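Local coordinates for Lmo2125 protein (Listeria monocytogenes serovar 1/2a, PDB 5TU0) that binds maltose as the probable solute-binding lipoprotein of a sugar transport system, presumably delivering it to a membrane transporter, at residues A[83-88]-A[287-292]; A[109-114]-A[274-279]; A[155-160]-A[222-227]. The protein carries 2 engineered substitutions. One frame throughout, in Å; residues are numbered along the deposited sequence.

Interaction 1: A[83-88]-A[287-292]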
loop_
_atom_site.group_PDB
_atom_site.type_symbol
_atom_site.label_atom_id
_atom_site.label_comp_id
_atom_site.label_asym_id
_atom_site.label_seq_id
_atom_site.Cartn_x
_atom_site.Cartn_y
_atom_site.Cartn_z
ATOM N N GLU A 83 17.900 13.049 7.809
ATOM C CA GLU A 83 16.926 13.986 7.241
ATOM C C GLU A 83 17.454 14.350 5.862
ATOM O O GLU A 83 18.661 14.551 5.702
ATOM C CB GLU A 83 16.790 15.263 8.067
ATOM C CG GLU A 83 16.211 15.045 9.438
ATOM C CD GLU A 83 16.101 16.338 10.223
ATOM O OE1 GLU A 83 15.660 17.362 9.652
ATOM O OE2 GLU A 83 16.455 16.317 11.414
ATOM N N VAL A 84 16.564 14.400 4.872
ATOM C CA VAL A 84 16.947 14.682 3.481
ATOM C C VAL A 84 16.046 15.736 2.883
ATOM O O VAL A 84 14.967 16.046 3.435
ATOM C CB VAL A 84 16.881 13.414 2.599
ATOM C CG1 VAL A 84 17.945 12.414 3.034
ATOM C CG2 VAL A 84 15.484 12.775 2.653
ATOM N N LYS A 85 16.484 16.280 1.756
ATOM C CA LYS A 85 15.710 17.292 1.041
ATOM C C LYS A 85 15.079 16.646 -0.175
ATOM O O LYS A 85 15.591 15.641 -0.693
ATOM C CB LYS A 85 16.589 18.456 0.603
ATOM C CG LYS A 85 17.337 19.150 1.729
ATOM C CD LYS A 85 18.139 20.324 1.189
ATOM C CE LYS A 85 18.994 20.983 2.267
ATOM N NZ LYS A 85 18.167 21.495 3.396
ATOM N N LEU A 86 13.967 17.228 -0.628
ATOM C CA LEU A 86 13.278 16.765 -1.828
ATOM C C LEU A 86 13.643 17.670 -3.001
ATOM O O LEU A 86 12.980 18.678 -3.257
ATOM C CB LEU A 86 11.772 16.750 -1.617
ATOM C CG LEU A 86 11.280 15.886 -0.465
ATOM C CD1 LEU A 86 9.764 15.976 -0.382
ATOM C CD2 LEU A 86 11.734 14.447 -0.631
ATOM N N GLY A 87 14.706 17.299 -3.717
ATOM C CA GLY A 87 15.162 18.071 -4.868
ATOM C C GLY A 87 14.103 18.183 -5.947
ATOM O O GLY A 87 14.035 19.188 -6.668
ATOM N N ASN A 88 13.265 17.157 -6.040
ATOM C CA ASN A 88 12.181 17.112 -7.022
ATOM C C ASN A 88 10.833 17.436 -6.413
ATOM O O ASN A 88 9.815 16.942 -6.877
ATOM C CB ASN A 88 12.154 15.740 -7.662
ATOM C CG ASN A 88 13.443 15.446 -8.369
ATOM O OD1 ASN A 88 13.839 16.210 -9.243
ATOM N ND2 ASN A 88 14.125 14.380 -7.981
ATOM N N VAL A 287 26.800 13.070 -1.204
ATOM C CA VAL A 287 26.623 12.274 -2.422
ATOM C C VAL A 287 25.301 11.496 -2.373
ATOM O O VAL A 287 24.629 11.362 -3.400
ATOM C CB VAL A 287 27.808 11.331 -2.701
ATOM C CG1 VAL A 287 27.543 10.492 -3.941
ATOM C CG2 VAL A 287 29.082 12.141 -2.907
ATOM N N ALA A 288 24.933 10.992 -1.186
ATOM C CA ALA A 288 23.659 10.283 -1.008
ATOM C C ALA A 288 22.455 11.192 -1.349
ATOM O O ALA A 288 21.474 10.742 -1.983
ATOM C CB ALA A 288 23.526 9.783 0.426
ATOM N N GLN A 289 22.528 12.455 -0.923
ATOM C CA GLN A 289 21.465 13.440 -1.217
ATOM C C GLN A 289 21.355 13.624 -2.734
ATOM O O GLN A 289 20.246 13.659 -3.296
ATOM C CB GLN A 289 21.748 14.789 -0.549
ATOM C CG GLN A 289 20.738 15.877 -0.904
ATOM C CD GLN A 289 19.355 15.597 -0.345
ATOM O OE1 GLN A 289 19.170 15.559 0.875
ATOM N NE2 GLN A 289 18.362 15.425 -1.228
ATOM N N LYS A 290 22.512 13.727 -3.391
ATOM C CA LYS A 290 22.545 13.859 -4.837
ATOM C C LYS A 290 21.912 12.614 -5.484
ATOM O O LYS A 290 21.171 12.745 -6.432
ATOM C CB LYS A 290 23.959 14.122 -5.338
ATOM C CG LYS A 290 24.498 15.499 -4.922
ATOM C CD LYS A 290 25.934 15.667 -5.375
ATOM C CE LYS A 290 26.496 17.057 -5.089
ATOM N NZ LYS A 290 26.614 17.340 -3.631
ATOM N N TRP A 291 22.158 11.435 -4.928
ATOM C CA TRP A 291 21.551 10.189 -5.447
ATOM C C TRP A 291 20.030 10.219 -5.357
ATOM O O TRP A 291 19.354 9.856 -6.304
ATOM C CB TRP A 291 22.093 8.942 -4.732
ATOM C CG TRP A 291 21.426 7.684 -5.204
ATOM C CD1 TRP A 291 20.371 7.045 -4.618
ATOM C CD2 TRP A 291 21.726 6.953 -6.391
ATOM N NE1 TRP A 291 20.007 5.948 -5.355
ATOM C CE2 TRP A 291 20.827 5.872 -6.456
ATOM C CE3 TRP A 291 22.670 7.109 -7.412
ATOM C CZ2 TRP A 291 20.857 4.936 -7.494
ATOM C CZ3 TRP A 291 22.701 6.175 -8.447
ATOM C CH2 TRP A 291 21.792 5.103 -8.477
ATOM N N LEU A 292 19.494 10.637 -4.212
ATOM C CA LEU A 292 18.044 10.734 -4.071
ATOM C C LEU A 292 17.419 11.664 -5.127
ATOM O O LEU A 292 16.378 11.338 -5.714
ATOM C CB LEU A 292 17.640 11.172 -2.653
ATOM C CG LEU A 292 17.369 10.058 -1.632
ATOM C CD1 LEU A 292 18.557 9.121 -1.477
ATOM C CD2 LEU A 292 16.962 10.634 -0.280
#
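Q289 swings CG anti to its backbone N (chi1 176°), and a bend at chi2 (67°) turns CD, which lies 3.6 Å from K85 N, towards the loop residue K85. Its terminal carboxamide then takes hold of one residue's main chain at two points. OE1 accepts from K85 N at 2.9 Å, in a nearly straight bond (172° at the hydrogen), with the donor tilted out of the plane of the glutamine carbonyl. NE2 donates one hydrogen to K85 O at 2.8 Å, standing above the plane of that peptide carbonyl. Engaging a donor and an acceptor together fixes the rotation of the amide; a weak bond from NE2 to D293 OD1 adds to the hold. Carbons of the loop also lie against the amide oxygen, V84 CB at 3.6 Å from Q289 OE1 and K85 CB at 3.9 Å from the same atom, beyond which the lysine chain leads away to the exposed surface.

Beside this polar grip lies an apolar one, where the two methyls of V84 straddle the tip of L292. V84 CG1 and L292 CD2 are 3.9 Å apart, V84 CG2 equally near the same methyl, and the two side chains cross at about a right angle. V278 touches both residues, and V84 is also backbone-bonded to I106, so the loop is tied to the sheet as well as to the helix. At the other end of the loop, N88 ND2 is held by T296 OG1 and D293 O, just past the helical segment. The whole is a side-chain amide bonded to both the N-H and the C=O of one loop residue, which fastens the loop after helix 69-77 to helix 285-295, far from the chain's centre in this periplasmic-binding-protein fold.

Interaction 2: A[109-114]-A[274-279]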
loop_
_atom_site.group_PDB
_atom_site.type_symbol
_atom_site.label_atom_id
_atom_site.label_comp_id
_atom_site.label_asym_id
_atom_site.label_seq_id
_atom_site.Cartn_x
_atom_site.Cartn_y
_atom_site.Cartn_z
ATOM N N ALA A 109 12.784 10.143 -0.022
ATOM C CA ALA A 109 12.331 10.736 -1.269
ATOM C C ALA A 109 11.387 9.737 -1.932
ATOM O O ALA A 109 11.804 8.630 -2.267
ATOM C CB ALA A 109 13.523 11.031 -2.168
ATOM N N PRO A 110 10.109 10.115 -2.138
ATOM C CA PRO A 110 9.154 9.181 -2.754
ATOM C C PRO A 110 9.576 8.707 -4.130
ATOM O O PRO A 110 10.031 9.525 -4.948
ATOM C CB PRO A 110 7.869 10.003 -2.868
ATOM C CG PRO A 110 8.015 11.086 -1.894
ATOM C CD PRO A 110 9.462 11.363 -1.711
ATOM N N ALA A 111 9.389 7.405 -4.379
ATOM C CA ALA A 111 9.810 6.785 -5.613
ATOM C C ALA A 111 8.746 5.937 -6.331
ATOM O O ALA A 111 8.694 5.941 -7.570
ATOM C CB ALA A 111 11.017 5.923 -5.318
ATOM N N ILE A 112 7.922 5.213 -5.562
ATOM C CA ILE A 112 6.927 4.309 -6.104
ATOM C C ILE A 112 5.636 4.470 -5.334
ATOM O O ILE A 112 5.665 4.610 -4.120
ATOM C CB ILE A 112 7.392 2.843 -5.963
ATOM C CG1 ILE A 112 8.632 2.583 -6.839
ATOM C CG2 ILE A 112 6.278 1.858 -6.330
ATOM C CD1 ILE A 112 9.236 1.206 -6.668
ATOM N N ILE A 113 4.512 4.462 -6.041
ATOM C CA ILE A 113 3.209 4.520 -5.384
ATOM C C ILE A 113 2.453 3.258 -5.717
ATOM O O ILE A 113 2.665 2.663 -6.752
ATOM C CB ILE A 113 2.345 5.744 -5.790
ATOM C CG1 ILE A 113 2.077 5.780 -7.312
ATOM C CG2 ILE A 113 3.018 7.025 -5.315
ATOM C CD1 ILE A 113 0.853 6.586 -7.716
ATOM N N GLU A 114 1.594 2.843 -4.804
ATOM C CA GLU A 114 0.728 1.710 -5.049
ATOM C C GLU A 114 -0.464 1.741 -4.120
ATOM O O GLU A 114 -0.415 2.354 -3.067
ATOM C CB GLU A 114 1.469 0.375 -4.941
ATOM C CG GLU A 114 2.135 0.085 -3.619
ATOM C CD GLU A 114 2.588 -1.367 -3.503
ATOM O OE1 GLU A 114 2.634 -2.093 -4.542
ATOM O OE2 GLU A 114 2.879 -1.790 -2.363
ATOM N N LYS A 274 6.963 3.172 -1.928
ATOM C CA LYS A 274 8.323 3.119 -1.439
ATOM C C LYS A 274 9.074 4.422 -1.725
ATOM O O LYS A 274 8.797 5.137 -2.707
ATOM C CB LYS A 274 9.076 1.969 -2.122
ATOM C CG LYS A 274 8.483 0.575 -1.942
ATOM C CD LYS A 274 9.420 -0.461 -2.564
ATOM C CE LYS A 274 8.865 -1.886 -2.595
ATOM N NZ LYS A 274 7.914 -2.034 -3.716
ATOM N N GLY A 275 10.031 4.708 -0.858
ATOM C CA GLY A 275 10.891 5.866 -0.995
ATOM C C GLY A 275 12.350 5.445 -0.861
ATOM O O GLY A 275 12.669 4.348 -0.372
ATOM N N TRP A 276 13.237 6.314 -1.324
ATOM C CA TRP A 276 14.652 6.127 -1.152
ATOM C C TRP A 276 15.027 6.821 0.164
ATOM O O TRP A 276 14.535 7.920 0.461
ATOM C CB TRP A 276 15.427 6.738 -2.324
ATOM C CG TRP A 276 15.417 5.906 -3.539
ATOM C CD1 TRP A 276 14.548 5.969 -4.580
ATOM C CD2 TRP A 276 16.353 4.870 -3.854
ATOM N NE1 TRP A 276 14.898 5.038 -5.546
ATOM C CE2 TRP A 276 15.989 4.338 -5.107
ATOM C CE3 TRP A 276 17.456 4.338 -3.190
ATOM C CZ2 TRP A 276 16.709 3.309 -5.721
ATOM C CZ3 TRP A 276 18.172 3.308 -3.793
ATOM C CH2 TRP A 276 17.788 2.807 -5.046
ATOM N N VAL A 277 15.875 6.171 0.955
ATOM C CA VAL A 277 16.295 6.701 2.243
ATOM C C VAL A 277 17.804 6.673 2.364
ATOM O O VAL A 277 18.465 5.921 1.643
ATOM C CB VAL A 277 15.647 5.928 3.405
ATOM C CG1 VAL A 277 14.125 5.973 3.267
ATOM C CG2 VAL A 277 16.119 4.474 3.477
ATOM N N VAL A 278 18.336 7.506 3.265
ATOM C CA VAL A 278 19.786 7.630 3.504
ATOM C C VAL A 278 20.106 7.200 4.922
ATOM O O VAL A 278 19.470 7.649 5.874
ATOM C CB VAL A 278 20.260 9.082 3.320
ATOM C CG1 VAL A 278 21.748 9.224 3.640
ATOM C CG2 VAL A 278 19.953 9.561 1.916
ATOM N N SER A 279 21.087 6.317 5.066
ATOM C CA SER A 279 21.540 5.883 6.378
ATOM C C SER A 279 22.042 7.081 7.191
ATOM O O SER A 279 22.819 7.889 6.688
ATOM C CB SER A 279 22.679 4.877 6.217
ATOM O OG SER A 279 23.292 4.582 7.454
#
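A111 and I112 both face K274, making a classic beta bulge in the antiparallel pairing of strands 105-121 and 272-278. K274 O is gripped twice, by A111 N at 2.9 Å and by I112 N at 3.0 Å, and K274 N donates in return to I112 O. The extra residue is accommodated by the backbone of A111, whose psi of -38° departs from that of an extended strand. Beyond the bulge the register is regular: A109 and W276 form a hydrogen-bonded pair, each N donating to the other's O at 2.9 Å. Between these two sets of bonds P110 and G275 oppose each other as a non-hydrogen-bonded pair, and here packing is tight. G275 has no side chain, and the chains close to 4.1 Å between P110 CA and G275 CA, with A109 O only 3.2 Å from G275 CA.

Towards the sugar site the contact opens. The side chains of K274 and I112 lie on the same face of the sheet, their CB atoms 4.3 Å apart, but past the paired backbones the long lysine chain and E114 reach partly exposed ground. K274 NZ is hydrogen-bonded to Y19 OH and has a weak, long ion pair with E310. E114, a residue of the maltose pocket, touches both glucose units; its OE2 stays 5.2 Å from K274 NZ, not in contact but close enough that the opposite charges may influence each other.

The buried end is closed instead by W276, which shares that face with A109 and meets W291 edge-to-face. A109 O sits at the edge of the indole, near its plane, while A111 CB approaches the ring obliquely, reaching W276 CD1 at 3.6 Å.

Interaction 3: A[155-160]-A[222-227]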
loop_
_atom_site.group_PDB
_atom_site.type_symbol
_atom_site.label_atom_id
_atom_site.label_comp_id
_atom_site.label_asym_id
_atom_site.label_seq_id
_atom_site.Cartn_x
_atom_site.Cartn_y
_atom_site.Cartn_z
ATOM N N GLY A 155 -19.155 -13.976 -7.232
ATOM C CA GLY A 155 -19.082 -12.979 -8.309
ATOM C C GLY A 155 -18.035 -11.923 -8.008
ATOM O O GLY A 155 -17.170 -11.620 -8.847
ATOM N N PHE A 156 -18.119 -11.383 -6.802
ATOM C CA PHE A 156 -17.160 -10.397 -6.293
ATOM C C PHE A 156 -16.641 -10.885 -4.946
ATOM O O PHE A 156 -17.432 -11.350 -4.112
ATOM C CB PHE A 156 -17.820 -9.025 -6.123
ATOM C CG PHE A 156 -17.023 -8.075 -5.269
ATOM C CD1 PHE A 156 -15.859 -7.517 -5.745
ATOM C CD2 PHE A 156 -17.438 -7.749 -3.980
ATOM C CE1 PHE A 156 -15.107 -6.649 -4.952
ATOM C CE2 PHE A 156 -16.698 -6.870 -3.190
ATOM C CZ PHE A 156 -15.538 -6.328 -3.676
ATOM N N LEU A 157 -15.324 -10.775 -4.728
ATOM C CA LEU A 157 -14.731 -11.147 -3.443
ATOM C C LEU A 157 -13.750 -10.090 -3.002
ATOM O O LEU A 157 -13.054 -9.515 -3.834
ATOM C CB LEU A 157 -13.974 -12.472 -3.539
ATOM C CG LEU A 157 -14.751 -13.721 -3.964
ATOM C CD1 LEU A 157 -13.788 -14.870 -4.234
ATOM C CD2 LEU A 157 -15.791 -14.098 -2.921
ATOM N N ALA A 158 -13.699 -9.849 -1.698
ATOM C CA ALA A 158 -12.697 -8.934 -1.092
ATOM C C ALA A 158 -12.332 -9.473 0.290
ATOM O O ALA A 158 -13.207 -9.902 1.044
ATOM C CB ALA A 158 -13.232 -7.522 -0.998
ATOM N N LYS A 159 -11.040 -9.447 0.622
ATOM C CA LYS A 159 -10.561 -9.973 1.901
ATOM C C LYS A 159 -10.864 -8.991 3.041
ATOM O O LYS A 159 -9.946 -8.470 3.721
ATOM C CB LYS A 159 -9.060 -10.259 1.804
ATOM C CG LYS A 159 -8.508 -11.126 2.922
ATOM C CD LYS A 159 -6.987 -11.068 2.980
ATOM C CE LYS A 159 -6.452 -11.865 4.157
ATOM N NZ LYS A 159 -5.004 -11.606 4.388
ATOM N N TRP A 160 -12.146 -8.765 3.288
ATOM C CA TRP A 160 -12.526 -7.783 4.279
ATOM C C TRP A 160 -12.261 -8.122 5.757
ATOM O O TRP A 160 -12.412 -7.243 6.604
ATOM C CB TRP A 160 -13.949 -7.252 4.053
ATOM C CG TRP A 160 -14.078 -6.309 2.861
ATOM C CD1 TRP A 160 -13.096 -5.523 2.302
ATOM C CD2 TRP A 160 -15.293 -5.940 2.203
ATOM N NE1 TRP A 160 -13.616 -4.750 1.297
ATOM C CE2 TRP A 160 -14.965 -4.983 1.218
ATOM C CE3 TRP A 160 -16.621 -6.351 2.330
ATOM C CZ2 TRP A 160 -15.925 -4.436 0.360
ATOM C CZ3 TRP A 160 -17.565 -5.819 1.478
ATOM C CH2 TRP A 160 -17.215 -4.867 0.507
ATOM N N ASP A 222 -5.940 -17.271 0.325
ATOM C CA ASP A 222 -5.760 -18.478 -0.498
ATOM C C ASP A 222 -7.048 -18.802 -1.252
ATOM O O ASP A 222 -7.019 -19.133 -2.439
ATOM C CB ASP A 222 -5.352 -19.703 0.336
ATOM C CG ASP A 222 -3.870 -19.703 0.744
ATOM O OD1 ASP A 222 -3.096 -18.795 0.364
ATOM O OD2 ASP A 222 -3.475 -20.647 1.456
ATOM N N PHE A 223 -8.170 -18.695 -0.551
ATOM C CA PHE A 223 -9.474 -18.961 -1.135
ATOM C C PHE A 223 -9.752 -17.993 -2.275
ATOM O O PHE A 223 -10.121 -18.391 -3.369
ATOM C CB PHE A 223 -10.558 -18.816 -0.058
ATOM C CG PHE A 223 -11.952 -18.999 -0.571
ATOM C CD1 PHE A 223 -12.504 -20.266 -0.673
ATOM C CD2 PHE A 223 -12.726 -17.900 -0.936
ATOM C CE1 PHE A 223 -13.800 -20.434 -1.147
ATOM C CE2 PHE A 223 -14.023 -18.065 -1.416
ATOM C CZ PHE A 223 -14.554 -19.334 -1.524
ATOM N N ILE A 224 -9.583 -16.711 -2.001
ATOM C CA ILE A 224 -9.834 -15.676 -2.988
ATOM C C ILE A 224 -8.958 -15.824 -4.244
ATOM O O ILE A 224 -9.473 -15.704 -5.349
ATOM C CB ILE A 224 -9.684 -14.276 -2.358
ATOM C CG1 ILE A 224 -10.786 -14.047 -1.318
ATOM C CG2 ILE A 224 -9.761 -13.174 -3.412
ATOM C CD1 ILE A 224 -10.519 -12.851 -0.425
ATOM N N GLN A 225 -7.654 -16.074 -4.077
ATOM C CA GLN A 225 -6.746 -16.214 -5.224
ATOM C C GLN A 225 -7.079 -17.453 -6.041
ATOM O O GLN A 225 -7.004 -17.442 -7.273
ATOM C CB GLN A 225 -5.279 -16.285 -4.781
ATOM C CG GLN A 225 -4.816 -15.090 -3.962
ATOM C CD GLN A 225 -5.142 -13.766 -4.597
ATOM O OE1 GLN A 225 -5.664 -12.856 -3.937
ATOM N NE2 GLN A 225 -4.873 -13.648 -5.881
ATOM N N ASP A 226 -7.432 -18.523 -5.336
ATOM C CA ASP A 226 -7.793 -19.775 -5.966
ATOM C C ASP A 226 -9.038 -19.569 -6.850
ATOM O O ASP A 226 -9.069 -20.046 -7.989
ATOM C CB ASP A 226 -8.033 -20.855 -4.897
ATOM C CG ASP A 226 -8.287 -22.231 -5.490
ATOM O OD1 ASP A 226 -7.375 -22.775 -6.161
ATOM O OD2 ASP A 226 -9.382 -22.789 -5.244
ATOM N N GLN A 227 -10.049 -18.854 -6.338
ATOM C CA GLN A 227 -11.286 -18.604 -7.117
ATOM C C GLN A 227 -11.033 -17.736 -8.356
ATOM O O GLN A 227 -11.525 -18.031 -9.456
ATOM C CB GLN A 227 -12.375 -17.962 -6.250
ATOM C CG GLN A 227 -12.851 -18.834 -5.091
ATOM C CD GLN A 227 -13.596 -20.081 -5.541
ATOM O OE1 GLN A 227 -13.238 -21.204 -5.162
ATOM N NE2 GLN A 227 -14.627 -19.897 -6.345
#
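L157 meets the ring of F223 obliquely, its CD1 lying 4.3 Å from F223 CE2, while one face of that ring is covered by Q227 CG of the next helical turn, 3.9 Å from the ring plane and over its outer part. The indole of W160 is turned to other partners: A158 CB lies on one of its faces, W205 meets it edge-to-face, and NE1 is hydrogen-bonded to Y267 OH.

Across the contact the work falls to aliphatic carbons. L157 CG stands anti to its carbonyl carbon (chi1 -60°), and the branch beyond it brings CD1 to 4.0 Å from Q227 CB, the two side chains crossing obliquely; Q227 CG is only slightly farther. L157 CB in turn lies 4.2 Å from I224 CG1. I224 extends past the leucine, chi2 of 166° carrying its CD1 to the backbone around K159. There the methyl rests 3.6 Å from K159 N and 3.7 Å from K159 CB, also touching the carbonyl carbon of A158. K159 is the centre of an inverse gamma turn, so this methyl packs against the chain just after the strand ends. The lysine is then extended beyond CG and leads away from the helix to a salt bridge with D162, the side chain lying about 6 Å from a bound glucose at nearest atoms.

The contact is thus mainly apolar packing of helix 217-229 against the face formed by strands 156-157 and 235-238. These strands run parallel, with L157 backbone-bonded to A235 and L237, and I236 touches both L157 and I224. M214, in the loop before the helix, borders F223 and I224, while helices 193-208 and 163-172 pack around W160.

How the interactions relate
Interactions 1 and 2 adjoin, with centres 11 Å apart: helix 285-295 follows strand 272-278 in the chain and packs back on it, A288 against V278. Interaction 2 is buried and bonded backbone to backbone; interaction 1, farther from the chain's centre and partly exposed, relies on one side-chain amide beside a small apolar patch. Interaction 3 lies on the opposite side of the centre, about 30 Å from interaction 2 between centres, consistent with the two lobes of this fold. It is buried and mainly apolar, without hydrogen bonds between its segments. Interactions 2 and 3 reach the same branched sheet, and the side chains of K274 and K159 each lie about 6 Å from bound glucose.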